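Local coordinates for monoamine oxidase regulatory protein, putative (Archaeoglobus fulgidus, PDB 1Q6W), which is of unknown function but, as a hot dog fold protein of the MaoC-like family, probably acts on acyl thioesters as a hydratase or dehydratase, at residues Asp45-Val53 with Ile60-Gly68; Val71-Val79 with Leu136-Leu147. All coordinates share one frame; numbering follows the deposited sequence.

Interaction 1: Asp45-Val53 with Ile60-Gly68; sequences DFFPLHTDV and IFGKPIAQG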
loop_
_atom_site.group_PDB
_atom_site.type_symbol
_atom_site.label_atom_id
_atom_site.label_comp_id
_atom_site.label_asym_id
_atom_site.label_seq_id
_atom_site.Cartn_x
_atom_site.Cartn_y
_atom_site.Cartn_z
ATOM N N ASP A 45 6.626 -11.958 -2.709
ATOM C CA ASP A 45 7.087 -11.220 -3.869
ATOM C C ASP A 45 8.573 -10.870 -3.770
ATOM O O ASP A 45 8.955 -9.914 -3.109
ATOM C CB ASP A 45 6.266 -9.945 -4.003
ATOM C CG ASP A 45 6.745 -9.053 -5.128
ATOM O OD1 ASP A 45 6.228 -7.915 -5.248
ATOM O OD2 ASP A 45 7.635 -9.481 -5.889
ATOM N N PHE A 46 9.411 -11.638 -4.457
ATOM C CA PHE A 46 10.841 -11.406 -4.426
ATOM C C PHE A 46 11.365 -10.730 -5.692
ATOM O O PHE A 46 12.180 -11.302 -6.421
ATOM C CB PHE A 46 11.584 -12.728 -4.203
ATOM C CG PHE A 46 11.665 -13.140 -2.772
ATOM C CD1 PHE A 46 10.549 -13.641 -2.108
ATOM C CD2 PHE A 46 12.856 -12.981 -2.057
ATOM C CE1 PHE A 46 10.623 -13.975 -0.736
ATOM C CE2 PHE A 46 12.935 -13.306 -0.697
ATOM C CZ PHE A 46 11.825 -13.800 -0.039
ATOM N N PHE A 47 10.898 -9.511 -5.947
ATOM C CA PHE A 47 11.353 -8.755 -7.107
ATOM C C PHE A 47 12.853 -8.511 -6.893
ATOM O O PHE A 47 13.262 -7.910 -5.898
ATOM C CB PHE A 47 10.610 -7.429 -7.196
ATOM C CG PHE A 47 10.785 -6.735 -8.508
ATOM C CD1 PHE A 47 10.136 -7.201 -9.639
ATOM C CD2 PHE A 47 11.633 -5.640 -8.619
ATOM C CE1 PHE A 47 10.327 -6.595 -10.858
ATOM C CE2 PHE A 47 11.830 -5.020 -9.857
ATOM C CZ PHE A 47 11.176 -5.501 -10.973
ATOM N N PRO A 48 13.686 -8.963 -7.841
ATOM C CA PRO A 48 15.145 -8.836 -7.783
ATOM C C PRO A 48 15.751 -7.485 -7.422
ATOM O O PRO A 48 16.851 -7.445 -6.887
ATOM C CB PRO A 48 15.590 -9.360 -9.145
ATOM C CG PRO A 48 14.416 -9.029 -10.033
ATOM C CD PRO A 48 13.244 -9.395 -9.182
ATOM N N LEU A 49 15.059 -6.381 -7.701
ATOM C CA LEU A 49 15.601 -5.060 -7.358
ATOM C C LEU A 49 15.693 -4.929 -5.829
ATOM O O LEU A 49 16.505 -4.167 -5.294
ATOM C CB LEU A 49 14.695 -3.947 -7.902
ATOM C CG LEU A 49 15.330 -2.582 -8.227
ATOM C CD1 LEU A 49 14.242 -1.529 -8.214
ATOM C CD2 LEU A 49 16.424 -2.201 -7.241
ATOM N N HIS A 50 14.850 -5.685 -5.132
ATOM C CA HIS A 50 14.815 -5.633 -3.684
ATOM C C HIS A 50 15.566 -6.781 -3.018
ATOM O O HIS A 50 16.135 -6.608 -1.945
ATOM C CB HIS A 50 13.368 -5.668 -3.183
ATOM C CG HIS A 50 12.460 -4.700 -3.863
ATOM N ND1 HIS A 50 12.678 -3.342 -3.854
ATOM C CD2 HIS A 50 11.328 -4.894 -4.574
ATOM C CE1 HIS A 50 11.719 -2.740 -4.535
ATOM N NE2 HIS A 50 10.886 -3.663 -4.981
ATOM N N THR A 51 15.582 -7.951 -3.646
ATOM C CA THR A 51 16.214 -9.090 -3.008
ATOM C C THR A 51 17.273 -9.869 -3.776
ATOM O O THR A 51 17.593 -11.007 -3.423
ATOM C CB THR A 51 15.130 -10.073 -2.515
ATOM O OG1 THR A 51 14.267 -10.416 -3.602
ATOM C CG2 THR A 51 14.297 -9.429 -1.425
ATOM N N ASP A 52 17.819 -9.269 -4.825
ATOM C CA ASP A 52 18.875 -9.916 -5.599
ATOM C C ASP A 52 20.044 -8.942 -5.728
ATOM O O ASP A 52 20.031 -8.056 -6.583
ATOM C CB ASP A 52 18.387 -10.282 -6.989
ATOM C CG ASP A 52 19.404 -11.099 -7.757
ATOM O OD1 ASP A 52 20.613 -10.820 -7.619
ATOM O OD2 ASP A 52 18.994 -12.014 -8.505
ATOM N N VAL A 53 21.051 -9.103 -4.874
ATOM C CA VAL A 53 22.208 -8.222 -4.881
ATOM C C VAL A 53 22.853 -8.089 -6.264
ATOM O O VAL A 53 23.213 -6.991 -6.689
ATOM C CB VAL A 53 23.243 -8.710 -3.857
ATOM C CG1 VAL A 53 24.557 -8.043 -4.077
ATOM C CG2 VAL A 53 22.749 -8.394 -2.473
ATOM N N ILE A 60 19.588 1.182 -12.432
ATOM C CA ILE A 60 19.874 2.596 -12.296
ATOM C C ILE A 60 20.138 2.982 -10.835
ATOM O O ILE A 60 20.618 4.080 -10.555
ATOM C CB ILE A 60 18.707 3.450 -12.864
ATOM C CG1 ILE A 60 19.087 4.933 -12.839
ATOM C CG2 ILE A 60 17.439 3.215 -12.061
ATOM C CD1 ILE A 60 18.048 5.851 -13.454
ATOM N N PHE A 61 19.844 2.073 -9.905
ATOM C CA PHE A 61 20.037 2.359 -8.487
ATOM C C PHE A 61 21.365 1.822 -7.951
ATOM O O PHE A 61 21.882 2.311 -6.937
ATOM C CB PHE A 61 18.879 1.786 -7.669
ATOM C CG PHE A 61 17.528 2.272 -8.091
ATOM C CD1 PHE A 61 16.701 1.472 -8.864
ATOM C CD2 PHE A 61 17.075 3.525 -7.693
ATOM C CE1 PHE A 61 15.420 1.905 -9.243
ATOM C CE2 PHE A 61 15.799 3.976 -8.064
ATOM C CZ PHE A 61 14.962 3.148 -8.851
ATOM N N GLY A 62 21.909 0.808 -8.623
ATOM C CA GLY A 62 23.182 0.247 -8.202
ATOM C C GLY A 62 23.138 -0.634 -6.973
ATOM O O GLY A 62 23.793 -1.667 -6.938
ATOM N N LYS A 63 22.389 -0.211 -5.956
ATOM C CA LYS A 63 22.233 -0.976 -4.718
ATOM C C LYS A 63 20.775 -1.417 -4.662
ATOM O O LYS A 63 19.948 -0.974 -5.456
ATOM C CB LYS A 63 22.515 -0.102 -3.484
ATOM C CG LYS A 63 23.891 0.492 -3.387
ATOM C CD LYS A 63 24.931 -0.561 -2.970
ATOM C CE LYS A 63 26.325 0.070 -2.766
ATOM N NZ LYS A 63 27.347 -0.921 -2.336
ATOM N N PRO A 64 20.447 -2.316 -3.735
ATOM C CA PRO A 64 19.046 -2.739 -3.660
ATOM C C PRO A 64 18.285 -1.675 -2.898
ATOM O O PRO A 64 18.890 -0.948 -2.119
ATOM C CB PRO A 64 19.125 -4.077 -2.925
ATOM C CG PRO A 64 20.375 -3.975 -2.135
ATOM C CD PRO A 64 21.334 -3.260 -3.038
ATOM N N ILE A 65 16.978 -1.566 -3.136
ATOM C CA ILE A 65 16.148 -0.563 -2.466
ATOM C C ILE A 65 14.862 -1.144 -1.859
ATOM O O ILE A 65 14.407 -2.233 -2.225
ATOM C CB ILE A 65 15.739 0.576 -3.440
ATOM C CG1 ILE A 65 14.849 0.034 -4.567
ATOM C CG2 ILE A 65 16.961 1.215 -4.035
ATOM C CD1 ILE A 65 14.267 1.140 -5.485
ATOM N N ALA A 66 14.265 -0.395 -0.938
ATOM C CA ALA A 66 13.045 -0.845 -0.292
ATOM C C ALA A 66 11.870 -0.840 -1.249
ATOM O O ALA A 66 11.868 -0.102 -2.217
ATOM C CB ALA A 66 12.737 0.041 0.906
ATOM N N GLN A 67 10.870 -1.668 -0.975
ATOM C CA GLN A 67 9.699 -1.716 -1.819
ATOM C C GLN A 67 8.871 -0.475 -1.538
ATOM O O GLN A 67 8.768 -0.049 -0.393
ATOM C CB GLN A 67 8.869 -2.965 -1.530
ATOM C CG GLN A 67 9.631 -4.260 -1.683
ATOM C CD GLN A 67 10.288 -4.724 -0.375
ATOM O OE1 GLN A 67 10.807 -3.901 0.399
ATOM N NE2 GLN A 67 10.285 -6.046 -0.135
ATOM N N GLY A 68 8.280 0.112 -2.577
ATOM C CA GLY A 68 7.450 1.287 -2.374
ATOM C C GLY A 68 6.281 0.986 -1.460
ATOM O O GLY A 68 5.946 1.812 -0.616
#

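Interaction 2: Val71-Val79 with Leu136-Leu147; sequences VLSIALGMV and LEVKNQRGELVL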
loop_
_atom_site.group_PDB
_atom_site.type_symbol
_atom_site.label_atom_id
_atom_site.label_comp_id
_atom_site.label_asym_id
_atom_site.label_seq_id
_atom_site.Cartn_x
_atom_site.Cartn_y
_atom_site.Cartn_z
ATOM N N VAL A 71 7.487 1.156 2.137
ATOM C CA VAL A 71 7.634 2.508 2.652
ATOM C C VAL A 71 6.271 3.125 2.968
ATOM O O VAL A 71 6.099 3.821 3.979
ATOM C CB VAL A 71 8.381 3.416 1.652
ATOM C CG1 VAL A 71 8.602 4.776 2.278
ATOM C CG2 VAL A 71 9.729 2.789 1.275
ATOM N N LEU A 72 5.298 2.864 2.104
ATOM C CA LEU A 72 3.967 3.400 2.304
ATOM C C LEU A 72 3.354 2.804 3.572
ATOM O O LEU A 72 2.814 3.518 4.404
ATOM C CB LEU A 72 3.096 3.098 1.079
ATOM C CG LEU A 72 1.663 3.658 1.097
ATOM C CD1 LEU A 72 1.683 5.159 1.400
ATOM C CD2 LEU A 72 0.975 3.371 -0.240
ATOM N N SER A 73 3.461 1.492 3.720
ATOM C CA SER A 73 2.932 0.797 4.887
ATOM C C SER A 73 3.580 1.278 6.187
ATOM O O SER A 73 2.885 1.564 7.167
ATOM C CB SER A 73 3.143 -0.708 4.750
ATOM O OG SER A 73 2.331 -1.236 3.722
ATOM N N ILE A 74 4.909 1.358 6.208
ATOM C CA ILE A 74 5.571 1.829 7.401
ATOM C C ILE A 74 5.154 3.260 7.713
ATOM O O ILE A 74 4.926 3.609 8.860
ATOM C CB ILE A 74 7.099 1.737 7.279
ATOM C CG1 ILE A 74 7.532 0.247 7.253
ATOM C CG2 ILE A 74 7.749 2.461 8.462
ATOM C CD1 ILE A 74 9.043 0.024 7.235
ATOM N N ALA A 75 5.017 4.084 6.676
ATOM C CA ALA A 75 4.610 5.483 6.844
ATOM C C ALA A 75 3.234 5.587 7.491
ATOM O O ALA A 75 3.094 6.185 8.555
ATOM C CB ALA A 75 4.604 6.182 5.503
ATOM N N LEU A 76 2.218 5.015 6.844
ATOM C CA LEU A 76 0.875 5.055 7.400
ATOM C C LEU A 76 0.893 4.514 8.829
ATOM O O LEU A 76 0.201 5.011 9.713
ATOM C CB LEU A 76 -0.056 4.226 6.545
ATOM C CG LEU A 76 -0.310 4.819 5.152
ATOM C CD1 LEU A 76 -1.100 3.839 4.278
ATOM C CD2 LEU A 76 -1.060 6.167 5.293
ATOM N N GLY A 77 1.731 3.507 9.048
ATOM C CA GLY A 77 1.834 2.894 10.345
ATOM C C GLY A 77 2.351 3.807 11.419
ATOM O O GLY A 77 1.752 3.889 12.482
HETATM N N MSE A 78 3.453 4.499 11.172
HETATM C CA MSE A 78 3.978 5.354 12.215
HETATM C C MSE A 78 3.089 6.564 12.483
HETATM O O MSE A 78 3.152 7.165 13.557
HETATM C CB MSE A 78 5.431 5.754 11.924
HETATM C CG MSE A 78 5.694 6.401 10.579
HETATM SE SE MSE A 78 7.604 6.689 10.268
HETATM C CE MSE A 78 7.831 5.641 8.673
ATOM N N VAL A 79 2.234 6.902 11.526
ATOM C CA VAL A 79 1.315 8.026 11.697
ATOM C C VAL A 79 0.145 7.577 12.554
ATOM O O VAL A 79 -0.294 8.302 13.446
ATOM C CB VAL A 79 0.775 8.542 10.322
ATOM C CG1 VAL A 79 -0.532 9.285 10.499
ATOM C CG2 VAL A 79 1.807 9.480 9.691
ATOM N N LEU A 136 -0.153 12.716 2.888
ATOM C CA LEU A 136 0.959 12.023 3.500
ATOM C C LEU A 136 2.279 12.423 2.861
ATOM O O LEU A 136 2.392 12.513 1.634
ATOM C CB LEU A 136 0.767 10.513 3.368
ATOM C CG LEU A 136 1.875 9.636 3.947
ATOM C CD1 LEU A 136 1.981 9.871 5.441
ATOM C CD2 LEU A 136 1.566 8.184 3.681
ATOM N N GLU A 137 3.281 12.661 3.699
ATOM C CA GLU A 137 4.608 13.025 3.225
ATOM C C GLU A 137 5.654 12.220 3.964
ATOM O O GLU A 137 5.641 12.146 5.188
ATOM C CB GLU A 137 4.864 14.511 3.435
ATOM C CG GLU A 137 4.622 15.338 2.205
ATOM C CD GLU A 137 4.831 16.813 2.446
ATOM O OE1 GLU A 137 5.830 17.185 3.107
ATOM O OE2 GLU A 137 3.993 17.605 1.962
ATOM N N VAL A 138 6.553 11.604 3.210
ATOM C CA VAL A 138 7.616 10.798 3.789
ATOM C C VAL A 138 8.972 11.380 3.372
ATOM O O VAL A 138 9.231 11.544 2.179
ATOM C CB VAL A 138 7.509 9.336 3.306
ATOM C CG1 VAL A 138 8.493 8.463 4.065
ATOM C CG2 VAL A 138 6.117 8.829 3.500
ATOM N N LYS A 139 9.820 11.698 4.352
ATOM C CA LYS A 139 11.142 12.273 4.071
ATOM C C LYS A 139 12.253 11.419 4.667
ATOM O O LYS A 139 12.033 10.752 5.677
ATOM C CB LYS A 139 11.260 13.695 4.647
ATOM C CG LYS A 139 10.325 14.726 4.018
ATOM C CD LYS A 139 10.481 16.073 4.709
ATOM C CE LYS A 139 9.533 17.133 4.151
ATOM N NZ LYS A 139 9.559 18.364 4.989
ATOM N N ASN A 140 13.437 11.433 4.046
ATOM C CA ASN A 140 14.555 10.654 4.571
ATOM C C ASN A 140 15.423 11.491 5.510
ATOM O O ASN A 140 15.129 12.650 5.776
ATOM C CB ASN A 140 15.409 10.070 3.445
ATOM C CG ASN A 140 15.966 11.123 2.518
ATOM O OD1 ASN A 140 16.335 12.217 2.946
ATOM N ND2 ASN A 140 16.046 10.789 1.235
ATOM N N GLN A 141 16.499 10.899 6.008
ATOM C CA GLN A 141 17.365 11.578 6.949
ATOM C C GLN A 141 17.914 12.917 6.487
ATOM O O GLN A 141 18.225 13.767 7.314
ATOM C CB GLN A 141 18.518 10.666 7.389
ATOM C CG GLN A 141 19.502 10.250 6.312
ATOM C CD GLN A 141 19.016 9.094 5.454
ATOM O OE1 GLN A 141 19.811 8.441 4.782
ATOM N NE2 GLN A 141 17.709 8.837 5.463
ATOM N N ARG A 142 18.044 13.131 5.187
ATOM C CA ARG A 142 18.554 14.408 4.737
ATOM C C ARG A 142 17.483 15.335 4.160
ATOM O O ARG A 142 17.743 16.124 3.252
ATOM C CB ARG A 142 19.715 14.206 3.753
ATOM C CG ARG A 142 19.497 13.197 2.692
ATOM C CD ARG A 142 20.729 13.050 1.803
ATOM N NE ARG A 142 20.519 11.979 0.827
ATOM C CZ ARG A 142 20.622 10.682 1.104
ATOM N NH1 ARG A 142 20.949 10.292 2.330
ATOM N NH2 ARG A 142 20.378 9.771 0.166
ATOM N N GLY A 143 16.273 15.236 4.707
ATOM C CA GLY A 143 15.172 16.082 4.291
ATOM C C GLY A 143 14.500 15.831 2.955
ATOM O O GLY A 143 13.425 16.389 2.695
ATOM N N GLU A 144 15.100 15.006 2.105
ATOM C CA GLU A 144 14.520 14.733 0.800
ATOM C C GLU A 144 13.138 14.055 0.901
ATOM O O GLU A 144 12.885 13.226 1.786
ATOM C CB GLU A 144 15.479 13.866 -0.014
ATOM C CG GLU A 144 16.878 14.441 -0.103
ATOM C CD GLU A 144 17.888 13.464 -0.690
ATOM O OE1 GLU A 144 19.077 13.839 -0.809
ATOM O OE2 GLU A 144 17.497 12.324 -1.032
ATOM N N LEU A 145 12.249 14.416 -0.014
ATOM C CA LEU A 145 10.909 13.851 -0.053
ATOM C C LEU A 145 10.962 12.554 -0.867
ATOM O O LEU A 145 11.180 12.579 -2.068
ATOM C CB LEU A 145 9.967 14.855 -0.711
ATOM C CG LEU A 145 8.473 14.652 -0.529
ATOM C CD1 LEU A 145 8.080 14.768 0.944
ATOM C CD2 LEU A 145 7.754 15.701 -1.350
ATOM N N VAL A 146 10.769 11.414 -0.219
ATOM C CA VAL A 146 10.834 10.137 -0.923
ATOM C C VAL A 146 9.483 9.617 -1.405
ATOM O O VAL A 146 9.404 8.908 -2.404
ATOM C CB VAL A 146 11.484 9.026 -0.031
ATOM C CG1 VAL A 146 12.869 9.449 0.402
ATOM C CG2 VAL A 146 10.603 8.745 1.191
ATOM N N LEU A 147 8.416 9.953 -0.694
ATOM C CA LEU A 147 7.100 9.476 -1.081
ATOM C C LEU A 147 6.021 10.457 -0.670
ATOM O O LEU A 147 6.136 11.134 0.346
ATOM C CB LEU A 147 6.834 8.100 -0.447
ATOM C CG LEU A 147 5.489 7.396 -0.674
ATOM C CD1 LEU A 147 5.678 5.908 -0.486
ATOM C CD2 LEU A 147 4.416 7.923 0.274
#

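Interaction 1: Asp45-Val53 with Ile60-Gly68
His50 and Leu49, on the short helix 48-51 of this MaoC-like hot dog domain, meet the irregular Phe61-Gln67 segment, extended from Lys63 on, that leads into helix 68-84. Asp45 and His50 have the spacing of the hydratase 2 motif, whose aspartate and histidine are the catalytic pair in (R)-specific enoyl-CoA hydratases; a similar role here is plausible but inferred.

Polar contacts join both residues to Ile65. His50 ND1 donates to Ile65 O at 2.6 Å, nearly straight at 161°; the acceptor lies close to the imidazole plane, while the donor stands above the carbonyl plane. The return bond, Ile65 N to Leu49 O at 3.4 Å, is weak, and Pro64 CA adds a C-H...O contact to Leu49 O.

Apolar contacts gather on Leu49. Its chi1 of -153° carries CG away from the backbone N, and CD1 then reaches Phe61 CE1 and Ile65 CD1, both at 3.8 Å. Ile65 CD1 in turn lies over the centre of one face of the Phe61 ring, and Phe61 also packs on Ile93 of the second subunit.

A CH-pi contact completes the hold on the histidine. The Gln67 chain bends at chi2 and sends its NE2 to Ile36 O in helix 33-43, while its CG sits 3.5 Å from the centroid of the His50 ring, 13° off the normal.

Interaction 2: Val71-Val79 with Leu136-Leu147
The central helix of the hot dog fold, 68-84, rests here on the inner surface of the antiparallel sheet: Val71, Leu72, Ala75, Leu76 and Val79 pack on Leu136, Val138 and Leu147 of the hairpin formed by strands 129-139 and 145-156. The contact is wholly apolar. Helix segment 71-79 and strand segment 136-139 approach to 9.4 Å between axes and run at 110°, so the helix crosses the strand steeply, and Leu136 and Val138 each touch more than one helix residue.

Ala75 makes the close approach in the middle, its CB 3.6 Å from Val138 CG2. Toward the start of the segment, Val71 CG1 lies 4.1 Å from Val138 CG1 and also touches Leu147 CD1. Leu136 serves several helix residues with its two branches. With CG anti to the backbone N (chi1 179°) and chi2 at 62°, CD2 comes between Leu72 and Leu76, 3.8 Å from Leu72 CD1 and 3.7 Å from Leu76 CD2, whereas CD1 lies near Val79 CG2. Leu147 crosses Leu72 at about a right angle, its CD2 meeting Leu72 CD1 at 4.0 Å.

A classic beta bulge lets both Val146 and Leu147 face Val138: Val146 N and, weakly, Leu147 N donate to Val138 O, and Val138 N donates to Leu147 O. Beyond it the chain reverses in a type I turn, Asn140-Gly143. Asn140 OD1 accepts from Arg142 N in an Asx turn, and Asn140 ND2 reaches Glu144 OE2 from above the carboxylate plane.

Around this interface, Ala75 and Val79 continue onto Ala115 and Ala117 of strand 112-126, Leu72 meets Val101 of strand 92-103, and Leu72 and Leu76 also pack on Met69 of the second subunit.

The two contacts follow each other along the chain, with centres about 18 Å apart: segment 60-68 runs into helix 68-84, and Gln67, which packs on the histidine of interaction 1, holds the N-cap position of the helix used by interaction 2. They also touch directly, Ala66 CB lying 4.1 Å from Val71 CG2 and Gly68 O 4.1 Å from Leu147 CD1. Interaction 1 sets the segment with the presumed catalytic residues against the loop that leads into the central helix, and interaction 2 packs that helix on the sheet. Both reach the second subunit, consistent with a hot dog dimer in which the probable active site lies near the subunit interface.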